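Local coordinates for type II restriction enzyme MspI (PDB 1SA3), which recognizes the double-stranded DNA sequence 5'-CCGG-3' and cleaves it after the first cytosine, leaving terminal 5'-phosphates, at residues E[40-45]-E[64-69]; E[144-149]-E[172-177]; E[205-210]-E[215-220]. All coordinates share one frame; numbering follows the deposited sequence.

Contact 1. Residues E[40-45]-E[64-69]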
ATOM      1  N   ASP E  40      16.406   3.173  -6.473  1.00 17.22           N
ATOM      2  CA  ASP E  40      17.411   3.538  -7.465  1.00 20.06           C
ATOM      3  C   ASP E  40      16.966   4.684  -8.370  1.00 19.35           C
ATOM      4  O   ASP E  40      17.771   5.539  -8.737  1.00 18.46           O
ATOM      5  CB  ASP E  40      17.789   2.319  -8.313  1.00 22.33           C
ATOM      6  CG  ASP E  40      18.710   1.357  -7.576  1.00 23.49           C
ATOM      7  OD1 ASP E  40      19.149   1.692  -6.455  1.00 20.20           O
ATOM      8  OD2 ASP E  40      18.995   0.270  -8.125  1.00 24.52           O
ATOM      9  N   ILE E  41      15.690   4.706  -8.738  1.00 17.97           N
ATOM     10  CA  ILE E  41      15.192   5.776  -9.587  1.00 18.80           C
ATOM     11  C   ILE E  41      15.336   7.110  -8.846  1.00 18.81           C
ATOM     12  O   ILE E  41      15.663   8.129  -9.456  1.00 16.75           O
ATOM     13  CB  ILE E  41      13.709   5.543  -9.980  1.00 19.07           C
ATOM     14  CG1 ILE E  41      13.610   4.372 -10.959  1.00 18.04           C
ATOM     15  CG2 ILE E  41      13.121   6.810 -10.605  1.00 19.48           C
ATOM     16  CD1 ILE E  41      12.186   3.921 -11.260  1.00 18.37           C
ATOM     17  N   PHE E  42      15.120   7.083  -7.529  1.00 16.38           N
ATOM     18  CA  PHE E  42      15.213   8.280  -6.692  1.00 15.33           C
ATOM     19  C   PHE E  42      16.421   8.274  -5.757  1.00 16.68           C
ATOM     20  O   PHE E  42      16.371   8.841  -4.664  1.00 17.59           O
ATOM     21  CB  PHE E  42      13.932   8.438  -5.854  1.00 13.16           C
ATOM     22  CG  PHE E  42      12.709   8.763  -6.671  1.00 15.20           C
ATOM     23  CD1 PHE E  42      12.025   7.763  -7.352  1.00 12.30           C
ATOM     24  CD2 PHE E  42      12.270  10.080  -6.792  1.00 14.61           C
ATOM     25  CE1 PHE E  42      10.923   8.061  -8.143  1.00 12.44           C
ATOM     26  CE2 PHE E  42      11.165  10.400  -7.584  1.00 14.16           C
ATOM     27  CZ  PHE E  42      10.487   9.389  -8.263  1.00 16.17           C
ATOM     28  N   LYS E  43      17.508   7.652  -6.196  1.00 17.67           N
ATOM     29  CA  LYS E  43      18.722   7.548  -5.391  1.00 19.40           C
ATOM     30  C   LYS E  43      19.382   8.895  -5.133  1.00 16.80           C
ATOM     31  O   LYS E  43      19.820   9.173  -4.016  1.00 21.01           O
ATOM     32  CB  LYS E  43      19.722   6.611  -6.081  1.00 20.49           C
ATOM     33  CG  LYS E  43      20.943   6.279  -5.242  1.00 28.17           C
ATOM     34  CD  LYS E  43      21.892   5.377  -6.017  1.00 32.04           C
ATOM     35  CE  LYS E  43      22.960   4.799  -5.104  1.00 37.04           C
ATOM     36  NZ  LYS E  43      22.341   3.985  -4.020  1.00 36.60           N
ATOM     37  N   ASP E  44      19.461   9.717  -6.171  1.00 16.98           N
ATOM     38  CA  ASP E  44      20.062  11.039  -6.069  1.00 20.07           C
ATOM     39  C   ASP E  44      19.528  11.944  -7.165  1.00 19.85           C
ATOM     40  O   ASP E  44      18.815  11.498  -8.062  1.00 20.83           O
ATOM     41  CB  ASP E  44      21.586  10.933  -6.159  1.00 24.59           C
ATOM     42  CG  ASP E  44      22.035  10.006  -7.268  1.00 23.32           C
ATOM     43  OD1 ASP E  44      22.932   9.184  -7.010  1.00 27.83           O
ATOM     44  OD2 ASP E  44      21.491  10.100  -8.386  1.00 24.09           O
ATOM     45  N   ILE E  45      19.866  13.225  -7.096  1.00 19.42           N
ATOM     46  CA  ILE E  45      19.383  14.161  -8.090  1.00 18.95           C
ATOM     47  C   ILE E  45      19.851  13.770  -9.495  1.00 19.83           C
ATOM     48  O   ILE E  45      19.137  13.981 -10.471  1.00 17.44           O
ATOM     49  CB  ILE E  45      19.830  15.598  -7.754  1.00 19.67           C
ATOM     50  CG1 ILE E  45      19.144  16.586  -8.700  1.00 22.94           C
ATOM     51  CG2 ILE E  45      21.347  15.711  -7.822  1.00 19.99           C
ATOM     52  CD1 ILE E  45      17.638  16.628  -8.561  1.00 23.43           C
ATOM     53  N   SER E  64       7.362  10.160 -12.884  1.00 15.59           N
ATOM     54  CA  SER E  64       6.326  11.182 -13.076  1.00 16.88           C
ATOM     55  C   SER E  64       5.072  10.865 -12.254  1.00 16.08           C
ATOM     56  O   SER E  64       4.454  11.756 -11.685  1.00 14.44           O
ATOM     57  CB  SER E  64       5.935  11.307 -14.554  1.00 18.62           C
ATOM     58  OG  SER E  64       6.950  11.952 -15.303  1.00 23.13           O
ATOM     59  N   LYS E  65       4.689   9.595 -12.200  1.00 16.01           N
ATOM     60  CA  LYS E  65       3.518   9.216 -11.418  1.00 16.23           C
ATOM     61  C   LYS E  65       3.772   9.495  -9.937  1.00 14.79           C
ATOM     62  O   LYS E  65       2.863   9.889  -9.207  1.00 15.64           O
ATOM     63  CB  LYS E  65       3.186   7.727 -11.612  1.00 11.26           C
ATOM     64  CG  LYS E  65       2.464   7.406 -12.913  1.00 16.24           C
ATOM     65  CD  LYS E  65       2.333   5.907 -13.122  1.00 14.76           C
ATOM     66  CE  LYS E  65       1.573   5.607 -14.408  1.00 21.78           C
ATOM     67  NZ  LYS E  65       1.535   4.156 -14.741  1.00 17.69           N
ATOM     68  N   LEU E  66       5.002   9.287  -9.485  1.00 12.89           N
ATOM     69  CA  LEU E  66       5.307   9.532  -8.081  1.00 14.31           C
ATOM     70  C   LEU E  66       5.248  11.030  -7.770  1.00 14.40           C
ATOM     71  O   LEU E  66       4.641  11.442  -6.776  1.00 14.84           O
ATOM     72  CB  LEU E  66       6.679   8.951  -7.716  1.00 13.98           C
ATOM     73  CG  LEU E  66       6.941   8.792  -6.205  1.00 16.45           C
ATOM     74  CD1 LEU E  66       7.844   7.576  -5.954  1.00 16.66           C
ATOM     75  CD2 LEU E  66       7.574  10.061  -5.643  1.00 17.25           C
ATOM     76  N   LEU E  67       5.864  11.848  -8.617  1.00 15.76           N
ATOM     77  CA  LEU E  67       5.841  13.296  -8.398  1.00 15.06           C
ATOM     78  C   LEU E  67       4.418  13.841  -8.521  1.00 14.96           C
ATOM     79  O   LEU E  67       4.027  14.774  -7.809  1.00 16.29           O
ATOM     80  CB  LEU E  67       6.762  14.009  -9.398  1.00 14.58           C
ATOM     81  CG  LEU E  67       8.266  13.710  -9.305  1.00 18.52           C
ATOM     82  CD1 LEU E  67       9.005  14.482 -10.392  1.00 16.35           C
ATOM     83  CD2 LEU E  67       8.801  14.078  -7.924  1.00 16.76           C
ATOM     84  N   LYS E  68       3.635  13.253  -9.414  1.00 15.30           N
ATOM     85  CA  LYS E  68       2.266  13.703  -9.619  1.00 18.17           C
ATOM     86  C   LYS E  68       1.407  13.440  -8.383  1.00 20.69           C
ATOM     87  O   LYS E  68       0.602  14.286  -7.982  1.00 18.18           O
ATOM     88  CB  LYS E  68       1.673  13.011 -10.847  1.00 22.73           C
ATOM     89  CG  LYS E  68       0.233  13.375 -11.162  1.00 27.58           C
ATOM     90  CD  LYS E  68      -0.240  12.594 -12.376  1.00 32.87           C
ATOM     91  CE  LYS E  68      -1.737  12.725 -12.605  1.00 35.97           C
ATOM     92  NZ  LYS E  68      -2.146  11.955 -13.815  1.00 36.59           N
ATOM     93  N   ALA E  69       1.583  12.277  -7.768  1.00 17.21           N
ATOM     94  CA  ALA E  69       0.813  11.942  -6.573  1.00 19.06           C
ATOM     95  C   ALA E  69       1.151  12.899  -5.436  1.00 15.88           C
ATOM     96  O   ALA E  69       0.378  13.050  -4.496  1.00 17.62           O
ATOM     97  CB  ALA E  69       1.106  10.506  -6.145  1.00 16.66           C
TER
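Phe42 reaches across to helix 57-69 and lays the far end of its ring against the side chain of Leu66, which comes to meet it from the opposite direction. The nearest approach is CE1 of Phe42 to CD1 of Leu66, 3.8 Å, and CZ of the ring lies 3.9 Å from Leu66 CB, so the outer ring carbons rest on both the stem and the branches of the leucine. With CG set beside the backbone N and anti to the carbonyl carbon (chi1 -68°), the phenyl group extends into the gap between two backbones whose nearest CA atoms, those of Phe42 and Leu66, are 10.1 Å apart. Leu67 meets the same ring at its edge, its CD2 standing 4.4 Å from Phe42 CE2. All three side chains are buried, and no hydrogen bond crosses between the segments. Ile102 and Phe104 of strand 100-106 also pack on this cluster, which therefore joins two helical elements to the central sheet. Phe42 is the residue at which the chain leaves helical geometry after helix 23-41. The arrangement is the apolar helix-on-sheet layer characteristic of the alpha/beta core of PDDEXK nucleases.

Contact 2. Residues E[144-149]-E[172-177]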
ATOM      1  N   ASP E 144     -17.463  -0.787  22.061  1.00 23.90           N
ATOM      2  CA  ASP E 144     -18.271  -1.992  22.186  1.00 26.89           C
ATOM      3  C   ASP E 144     -19.665  -1.723  21.626  1.00 27.89           C
ATOM      4  O   ASP E 144     -20.165  -0.601  21.686  1.00 28.28           O
ATOM      5  CB  ASP E 144     -18.369  -2.433  23.654  1.00 27.64           C
ATOM      6  CG  ASP E 144     -17.046  -2.955  24.201  1.00 31.75           C
ATOM      7  OD1 ASP E 144     -16.151  -3.290  23.391  1.00 32.18           O
ATOM      8  OD2 ASP E 144     -16.901  -3.047  25.440  1.00 29.25           O
ATOM      9  N   GLY E 145     -20.291  -2.751  21.067  1.00 29.07           N
ATOM     10  CA  GLY E 145     -21.616  -2.563  20.514  1.00 25.34           C
ATOM     11  C   GLY E 145     -21.910  -3.471  19.341  1.00 25.31           C
ATOM     12  O   GLY E 145     -21.157  -4.402  19.051  1.00 24.90           O
ATOM     13  N   GLU E 146     -23.017  -3.193  18.661  1.00 21.74           N
ATOM     14  CA  GLU E 146     -23.443  -3.983  17.515  1.00 25.15           C
ATOM     15  C   GLU E 146     -22.426  -3.958  16.378  1.00 25.23           C
ATOM     16  O   GLU E 146     -22.178  -4.983  15.741  1.00 21.94           O
ATOM     17  CB  GLU E 146     -24.800  -3.480  17.016  1.00 26.01           C
ATOM     18  CG  GLU E 146     -25.299  -4.165  15.756  1.00 32.53           C
ATOM     19  CD  GLU E 146     -26.704  -3.738  15.379  1.00 37.70           C
ATOM     20  OE1 GLU E 146     -26.969  -2.520  15.323  1.00 43.48           O
ATOM     21  OE2 GLU E 146     -27.547  -4.624  15.133  1.00 46.55           O
ATOM     22  N   LEU E 147     -21.840  -2.793  16.124  1.00 24.22           N
ATOM     23  CA  LEU E 147     -20.857  -2.665  15.056  1.00 24.81           C
ATOM     24  C   LEU E 147     -19.662  -3.557  15.362  1.00 21.83           C
ATOM     25  O   LEU E 147     -19.272  -4.375  14.533  1.00 24.73           O
ATOM     26  CB  LEU E 147     -20.401  -1.210  14.906  1.00 24.89           C
ATOM     27  CG  LEU E 147     -19.317  -0.943  13.846  1.00 24.25           C
ATOM     28  CD1 LEU E 147     -19.675  -1.632  12.535  1.00 19.47           C
ATOM     29  CD2 LEU E 147     -19.177   0.557  13.639  1.00 24.80           C
ATOM     30  N   LYS E 148     -19.083  -3.414  16.550  1.00 22.14           N
ATOM     31  CA  LYS E 148     -17.933  -4.243  16.898  1.00 22.60           C
ATOM     32  C   LYS E 148     -18.250  -5.735  16.792  1.00 21.91           C
ATOM     33  O   LYS E 148     -17.449  -6.508  16.272  1.00 20.97           O
ATOM     34  CB  LYS E 148     -17.426  -3.937  18.312  1.00 20.21           C
ATOM     35  CG  LYS E 148     -16.312  -4.893  18.771  1.00 16.20           C
ATOM     36  CD  LYS E 148     -15.759  -4.562  20.150  1.00 18.68           C
ATOM     37  CE  LYS E 148     -15.062  -3.205  20.165  1.00 17.40           C
ATOM     38  NZ  LYS E 148     -14.395  -2.934  21.467  1.00 15.83           N
ATOM     39  N   GLU E 149     -19.416  -6.146  17.280  1.00 20.10           N
ATOM     40  CA  GLU E 149     -19.785  -7.556  17.226  1.00 18.29           C
ATOM     41  C   GLU E 149     -19.999  -8.107  15.819  1.00 17.29           C
ATOM     42  O   GLU E 149     -19.697  -9.271  15.570  1.00 19.53           O
ATOM     43  CB  GLU E 149     -21.026  -7.821  18.083  1.00 20.43           C
ATOM     44  CG  GLU E 149     -20.779  -7.632  19.569  1.00 20.12           C
ATOM     45  CD  GLU E 149     -19.542  -8.367  20.065  1.00 23.89           C
ATOM     46  OE1 GLU E 149     -19.374  -9.556  19.724  1.00 22.34           O
ATOM     47  OE2 GLU E 149     -18.739  -7.765  20.809  1.00 22.25           O
ATOM     48  N   THR E 172     -22.967  -2.645   6.967  1.00 27.99           N
ATOM     49  CA  THR E 172     -22.681  -1.584   6.013  1.00 28.34           C
ATOM     50  C   THR E 172     -23.205  -0.248   6.519  1.00 29.17           C
ATOM     51  O   THR E 172     -22.540   0.783   6.403  1.00 25.01           O
ATOM     52  CB  THR E 172     -23.338  -1.877   4.659  1.00 27.75           C
ATOM     53  OG1 THR E 172     -22.807  -3.095   4.123  1.00 28.30           O
ATOM     54  CG2 THR E 172     -23.093  -0.728   3.687  1.00 27.30           C
ATOM     55  N   GLU E 173     -24.409  -0.288   7.075  1.00 30.88           N
ATOM     56  CA  GLU E 173     -25.067   0.895   7.607  1.00 28.81           C
ATOM     57  C   GLU E 173     -24.324   1.513   8.783  1.00 28.65           C
ATOM     58  O   GLU E 173     -24.083   2.722   8.801  1.00 25.47           O
ATOM     59  CB  GLU E 173     -26.498   0.537   8.026  1.00 32.11           C
ATOM     60  CG  GLU E 173     -27.249   1.653   8.721  1.00 36.78           C
ATOM     61  CD  GLU E 173     -28.701   1.294   8.985  1.00 40.35           C
ATOM     62  OE1 GLU E 173     -28.950   0.198   9.530  1.00 41.55           O
ATOM     63  OE2 GLU E 173     -29.591   2.108   8.652  1.00 42.00           O
ATOM     64  N   LEU E 174     -23.957   0.686   9.761  1.00 26.14           N
ATOM     65  CA  LEU E 174     -23.259   1.168  10.948  1.00 25.01           C
ATOM     66  C   LEU E 174     -21.821   1.611  10.684  1.00 24.41           C
ATOM     67  O   LEU E 174     -21.270   2.435  11.407  1.00 21.54           O
ATOM     68  CB  LEU E 174     -23.255   0.083  12.034  1.00 26.68           C
ATOM     69  CG  LEU E 174     -24.594  -0.239  12.710  1.00 28.01           C
ATOM     70  CD1 LEU E 174     -24.407  -1.349  13.737  1.00 25.25           C
ATOM     71  CD2 LEU E 174     -25.134   1.024  13.383  1.00 27.61           C
ATOM     72  N   LEU E 175     -21.212   1.067   9.643  1.00 25.43           N
ATOM     73  CA  LEU E 175     -19.829   1.397   9.333  1.00 26.27           C
ATOM     74  C   LEU E 175     -19.707   2.706   8.558  1.00 25.67           C
ATOM     75  O   LEU E 175     -18.688   3.393   8.638  1.00 24.18           O
ATOM     76  CB  LEU E 175     -19.213   0.251   8.529  1.00 24.67           C
ATOM     77  CG  LEU E 175     -17.701   0.201   8.347  1.00 27.07           C
ATOM     78  CD1 LEU E 175     -17.000   0.166   9.697  1.00 25.37           C
ATOM     79  CD2 LEU E 175     -17.359  -1.047   7.532  1.00 30.56           C
ATOM     80  N   GLU E 176     -20.760   3.042   7.817  1.00 29.12           N
ATOM     81  CA  GLU E 176     -20.799   4.240   6.983  1.00 28.53           C
ATOM     82  C   GLU E 176     -20.093   5.468   7.565  1.00 27.11           C
ATOM     83  O   GLU E 176     -19.289   6.104   6.887  1.00 25.66           O
ATOM     84  CB  GLU E 176     -22.253   4.582   6.633  1.00 32.56           C
ATOM     85  CG  GLU E 176     -22.398   5.624   5.536  1.00 38.16           C
ATOM     86  CD  GLU E 176     -22.227   7.043   6.043  1.00 41.18           C
ATOM     87  OE1 GLU E 176     -22.053   7.957   5.204  1.00 44.43           O
ATOM     88  OE2 GLU E 176     -22.279   7.249   7.275  1.00 41.12           O
ATOM     89  N   PRO E 177     -20.383   5.818   8.826  1.00 25.78           N
ATOM     90  CA  PRO E 177     -19.732   6.985   9.428  1.00 28.98           C
ATOM     91  C   PRO E 177     -18.217   6.827   9.583  1.00 25.86           C
ATOM     92  O   PRO E 177     -17.495   7.819   9.635  1.00 26.79           O
ATOM     93  CB  PRO E 177     -20.421   7.107  10.788  1.00 29.12           C
ATOM     94  CG  PRO E 177     -21.760   6.473  10.565  1.00 33.07           C
ATOM     95  CD  PRO E 177     -21.399   5.264   9.738  1.00 31.55           C
TER
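Leu174 projects from helix 165-175 against the first turn of helix 146-157, where it meets the side chains of Glu146 and Leu147. The CA atoms of Leu147 and Leu174 are 6.1 Å apart, close enough for a side chain of one helix to rest on the backbone of the other. Leu147 does this with one branch: its CD2 lies 3.6 Å from the carbonyl O of Leu174. Leu147 CD1, the other branch, packs 4.0 Å from Leu174 CB and 4.3 Å from Leu175 CD1, so that the fork of the leucine spreads over two consecutive residues. Its CG is anti to the backbone N (chi1 178°), which carries both methyls toward the neighbouring helix. This is the tight, inner part of the contact, where Leu147 and Leu175 are buried; from the loops, Tyr178 packs on Leu147 and Thr243 on Leu175.

The 22 residues between the segments are largely helical and contain no strand, and the contact is a close helix-helix packing in which the N-terminal turn of one helix, starting at Glu146 just after the N-cap residue Gly145, meets the C-terminal turn of the other.

Toward solvent the character changes. Glu146, extended beyond CG, crosses Leu174 at about a right angle and passes its aliphatic stem over the end of that side chain, with CG 3.6 Å from Leu174 CD1. Its OE1 also approaches this methyl, but the polar partner of the carboxylate is Arg170, one turn earlier on helix 165-175. The same arginine pairs with Glu173, and probably offsets the repulsion between the two carboxylates, OE1 of Glu146 and OE1 of Glu173 being 6.7 Å apart.

Contact 3. Residues E[205-210]-E[215-220]; sequences IRFQVI and VDVTIK
Strands 205-210 and 215-220 run antiparallel: the axes of these short segments come within 4.6 Å, at 165° between their N-to-C directions. They form a beta hairpin at one border of the mixed central sheet, and a classic beta bulge interrupts their pairing where Val215 and Asp216 both face Gln208. Val215 N donates to Gln208 O at 2.8 Å and, weakly, Asp216 N does so too. Arg206 and Thr218 form a hydrogen-bonded pair, in which Arg206 N reaches Thr218 O at 2.8 Å in an almost straight bond (170° at the hydrogen).

Ile205, Phe207, Val217 and Ile219 share one face of the sheet, the one covered by helices 23-41 and 57-69. Ile205 and Ile219 run alongside each other from neighbouring strands, with CG1 of Ile205 4.0 Å from CG2 of Ile219. Val217 CG2 serves two neighbours: it touches Ile205 CG2 at 3.8 Å and sits over one face of the Phe207 ring, offset toward the rim, in a CH-pi contact. The Val217 methyl reaches both because it is anti to the backbone N, while CG1 takes the position between N and the carbonyl carbon (chi1 69°).

Arg206, Gln208, Asp216 and Thr218 start out on the other face. Arg206 bends at chi2 and its guanidinium leads away to the C-terminal carboxylate of Gly262, whereas the Asp216 carboxylate leads away to Lys65 of helix 57-69. Beside the bulge, the extended Gln208 side chain crosses Val215, its OE1 lying 3.4 Å from Val215 CG1.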
ATOM      1  N   ILE E 205       2.451   2.532  -3.503  1.00  9.19           N
ATOM      2  CA  ILE E 205       2.988   2.182  -4.811  1.00 12.75           C
ATOM      3  C   ILE E 205       2.659   0.724  -5.082  1.00 11.05           C
ATOM      4  O   ILE E 205       3.002  -0.147  -4.293  1.00 12.86           O
ATOM      5  CB  ILE E 205       4.528   2.376  -4.835  1.00 13.67           C
ATOM      6  CG1 ILE E 205       4.862   3.841  -4.545  1.00 13.94           C
ATOM      7  CG2 ILE E 205       5.106   1.950  -6.185  1.00 12.83           C
ATOM      8  CD1 ILE E 205       6.359   4.143  -4.505  1.00 13.18           C
ATOM      9  N   ARG E 206       1.981   0.469  -6.195  1.00 15.02           N
ATOM     10  CA  ARG E 206       1.597  -0.887  -6.561  1.00 14.45           C
ATOM     11  C   ARG E 206       2.097  -1.265  -7.951  1.00 16.26           C
ATOM     12  O   ARG E 206       1.610  -0.745  -8.956  1.00 15.32           O
ATOM     13  CB  ARG E 206       0.074  -1.036  -6.529  1.00 15.31           C
ATOM     14  CG  ARG E 206      -0.569  -0.751  -5.180  1.00 17.79           C
ATOM     15  CD  ARG E 206      -0.150  -1.765  -4.130  1.00 21.03           C
ATOM     16  NE  ARG E 206      -0.830  -1.530  -2.860  1.00 25.41           N
ATOM     17  CZ  ARG E 206      -2.144  -1.635  -2.684  1.00 28.96           C
ATOM     18  NH1 ARG E 206      -2.927  -1.978  -3.699  1.00 32.66           N
ATOM     19  NH2 ARG E 206      -2.678  -1.392  -1.496  1.00 32.90           N
ATOM     20  N   PHE E 207       3.073  -2.164  -7.999  1.00 16.10           N
ATOM     21  CA  PHE E 207       3.615  -2.640  -9.268  1.00 13.73           C
ATOM     22  C   PHE E 207       2.795  -3.838  -9.718  1.00 16.72           C
ATOM     23  O   PHE E 207       2.570  -4.774  -8.943  1.00 17.29           O
ATOM     24  CB  PHE E 207       5.066  -3.093  -9.114  1.00 12.19           C
ATOM     25  CG  PHE E 207       6.048  -1.974  -9.040  1.00 12.35           C
ATOM     26  CD1 PHE E 207       6.554  -1.558  -7.817  1.00 10.31           C
ATOM     27  CD2 PHE E 207       6.478  -1.338 -10.195  1.00 12.80           C
ATOM     28  CE1 PHE E 207       7.482  -0.513  -7.751  1.00 14.44           C
ATOM     29  CE2 PHE E 207       7.401  -0.300 -10.143  1.00 13.48           C
ATOM     30  CZ  PHE E 207       7.903   0.113  -8.916  1.00 14.83           C
ATOM     31  N   GLN E 208       2.320  -3.793 -10.955  1.00 18.49           N
ATOM     32  CA  GLN E 208       1.576  -4.912 -11.496  1.00 18.02           C
ATOM     33  C   GLN E 208       2.633  -5.762 -12.199  1.00 17.05           C
ATOM     34  O   GLN E 208       3.267  -5.324 -13.162  1.00 16.39           O
ATOM     35  CB  GLN E 208       0.524  -4.439 -12.491  1.00 21.89           C
ATOM     36  CG  GLN E 208      -0.302  -5.581 -13.053  1.00 27.84           C
ATOM     37  CD  GLN E 208      -1.432  -5.084 -13.925  1.00 32.57           C
ATOM     38  OE1 GLN E 208      -1.235  -4.208 -14.772  1.00 37.12           O
ATOM     39  NE2 GLN E 208      -2.618  -5.646 -13.734  1.00 33.02           N
ATOM     40  N   VAL E 209       2.824  -6.973 -11.694  1.00 19.10           N
ATOM     41  CA  VAL E 209       3.822  -7.883 -12.232  1.00 17.76           C
ATOM     42  C   VAL E 209       3.170  -9.213 -12.556  1.00 18.25           C
ATOM     43  O   VAL E 209       2.607  -9.867 -11.675  1.00 17.16           O
ATOM     44  CB  VAL E 209       4.941  -8.109 -11.207  1.00 16.24           C
ATOM     45  CG1 VAL E 209       5.980  -9.052 -11.769  1.00 15.81           C
ATOM     46  CG2 VAL E 209       5.577  -6.770 -10.835  1.00 10.46           C
ATOM     47  N   ILE E 210       3.240  -9.602 -13.826  1.00 18.61           N
ATOM     48  CA  ILE E 210       2.642 -10.853 -14.272  1.00 19.84           C
ATOM     49  C   ILE E 210       3.693 -11.743 -14.921  1.00 20.76           C
ATOM     50  O   ILE E 210       4.487 -11.291 -15.748  1.00 19.65           O
ATOM     51  CB  ILE E 210       1.488 -10.585 -15.258  1.00 18.13           C
ATOM     52  CG1 ILE E 210       0.439  -9.699 -14.585  1.00 21.06           C
ATOM     53  CG2 ILE E 210       0.838 -11.901 -15.666  1.00 24.09           C
ATOM     54  CD1 ILE E 210      -0.694  -9.264 -15.487  1.00 21.49           C
ATOM     55  N   VAL E 215       4.510  -4.901 -15.664  1.00 20.10           N
ATOM     56  CA  VAL E 215       3.406  -4.592 -16.554  1.00 21.20           C
ATOM     57  C   VAL E 215       3.118  -3.100 -16.471  1.00 21.05           C
ATOM     58  O   VAL E 215       3.087  -2.416 -17.488  1.00 19.75           O
ATOM     59  CB  VAL E 215       2.145  -5.378 -16.192  1.00 20.85           C
ATOM     60  CG1 VAL E 215       1.008  -4.996 -17.135  1.00 24.11           C
ATOM     61  CG2 VAL E 215       2.433  -6.874 -16.295  1.00 24.18           C
ATOM     62  N   ASP E 216       2.936  -2.592 -15.255  1.00 17.00           N
ATOM     63  CA  ASP E 216       2.654  -1.172 -15.057  1.00 17.44           C
ATOM     64  C   ASP E 216       2.802  -0.867 -13.565  1.00 17.40           C
ATOM     65  O   ASP E 216       3.130  -1.749 -12.768  1.00 16.80           O
ATOM     66  CB  ASP E 216       1.213  -0.866 -15.493  1.00 19.63           C
ATOM     67  CG  ASP E 216       0.990   0.603 -15.827  1.00 18.52           C
ATOM     68  OD1 ASP E 216       1.911   1.415 -15.623  1.00 18.75           O
ATOM     69  OD2 ASP E 216      -0.118   0.943 -16.300  1.00 24.88           O
ATOM     70  N   VAL E 217       2.568   0.382 -13.193  1.00 16.12           N
ATOM     71  CA  VAL E 217       2.632   0.759 -11.791  1.00 14.83           C
ATOM     72  C   VAL E 217       1.545   1.786 -11.524  1.00 15.24           C
ATOM     73  O   VAL E 217       1.157   2.546 -12.411  1.00 16.94           O
ATOM     74  CB  VAL E 217       3.999   1.375 -11.418  1.00 14.99           C
ATOM     75  CG1 VAL E 217       4.156   2.744 -12.077  1.00 10.97           C
ATOM     76  CG2 VAL E 217       4.108   1.505  -9.875  1.00 13.83           C
ATOM     77  N   THR E 218       1.040   1.792 -10.299  1.00 14.62           N
ATOM     78  CA  THR E 218       0.023   2.744  -9.904  1.00 17.25           C
ATOM     79  C   THR E 218       0.542   3.337  -8.600  1.00 16.67           C
ATOM     80  O   THR E 218       0.994   2.600  -7.721  1.00 13.80           O
ATOM     81  CB  THR E 218      -1.336   2.047  -9.691  1.00 21.01           C
ATOM     82  OG1 THR E 218      -1.787   1.492 -10.938  1.00 23.59           O
ATOM     83  CG2 THR E 218      -2.360   3.032  -9.205  1.00 25.83           C
ATOM     84  N   ILE E 219       0.510   4.663  -8.492  1.00 13.50           N
ATOM     85  CA  ILE E 219       1.000   5.353  -7.295  1.00 12.72           C
ATOM     86  C   ILE E 219      -0.060   6.341  -6.837  1.00 13.57           C
ATOM     87  O   ILE E 219      -0.389   7.291  -7.551  1.00 13.36           O
ATOM     88  CB  ILE E 219       2.328   6.101  -7.590  1.00 11.39           C
ATOM     89  CG1 ILE E 219       3.377   5.094  -8.099  1.00 13.53           C
ATOM     90  CG2 ILE E 219       2.843   6.806  -6.331  1.00  9.37           C
ATOM     91  CD1 ILE E 219       4.753   5.681  -8.351  1.00 10.64           C
ATOM     92  N   LYS E 220      -0.589   6.112  -5.640  1.00 12.34           N
ATOM     93  CA  LYS E 220      -1.637   6.965  -5.093  1.00 14.20           C
ATOM     94  C   LYS E 220      -1.289   7.577  -3.741  1.00 15.37           C
ATOM     95  O   LYS E 220      -0.718   6.894  -2.896  1.00 12.40           O
ATOM     96  CB  LYS E 220      -2.909   6.138  -4.910  1.00 15.52           C
ATOM     97  CG  LYS E 220      -3.523   5.590  -6.187  1.00 21.77           C
ATOM     98  CD  LYS E 220      -4.410   6.614  -6.876  1.00 25.87           C
ATOM     99  CE  LYS E 220      -5.198   5.965  -8.011  1.00 28.81           C
ATOM    100  NZ  LYS E 220      -6.185   6.893  -8.643  1.00 25.50           N
TER

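Along the chain the three contacts follow one another in series. Contacts 1 and 3 are neighbours, with centres 14 Å apart: helix 57-69 packs on the hairpin of strands 203-210 and 213-221, joined to it by the Lys65-Asp216 salt bridge and by Leu66 and Ala69 against Ile219. Both contribute to the side of the central sheet that helices 23-41 and 57-69 cover. Contact 2 lies across the chain's centre from both, its centre 40 Å from that of contact 1 and 33 Å from that of contact 3. Contacts 1 and 3 thus belong to the alpha/beta core that also carries the sodium site (Glu35, Asp84, Asp99), while contact 2 lies in a separate helical part.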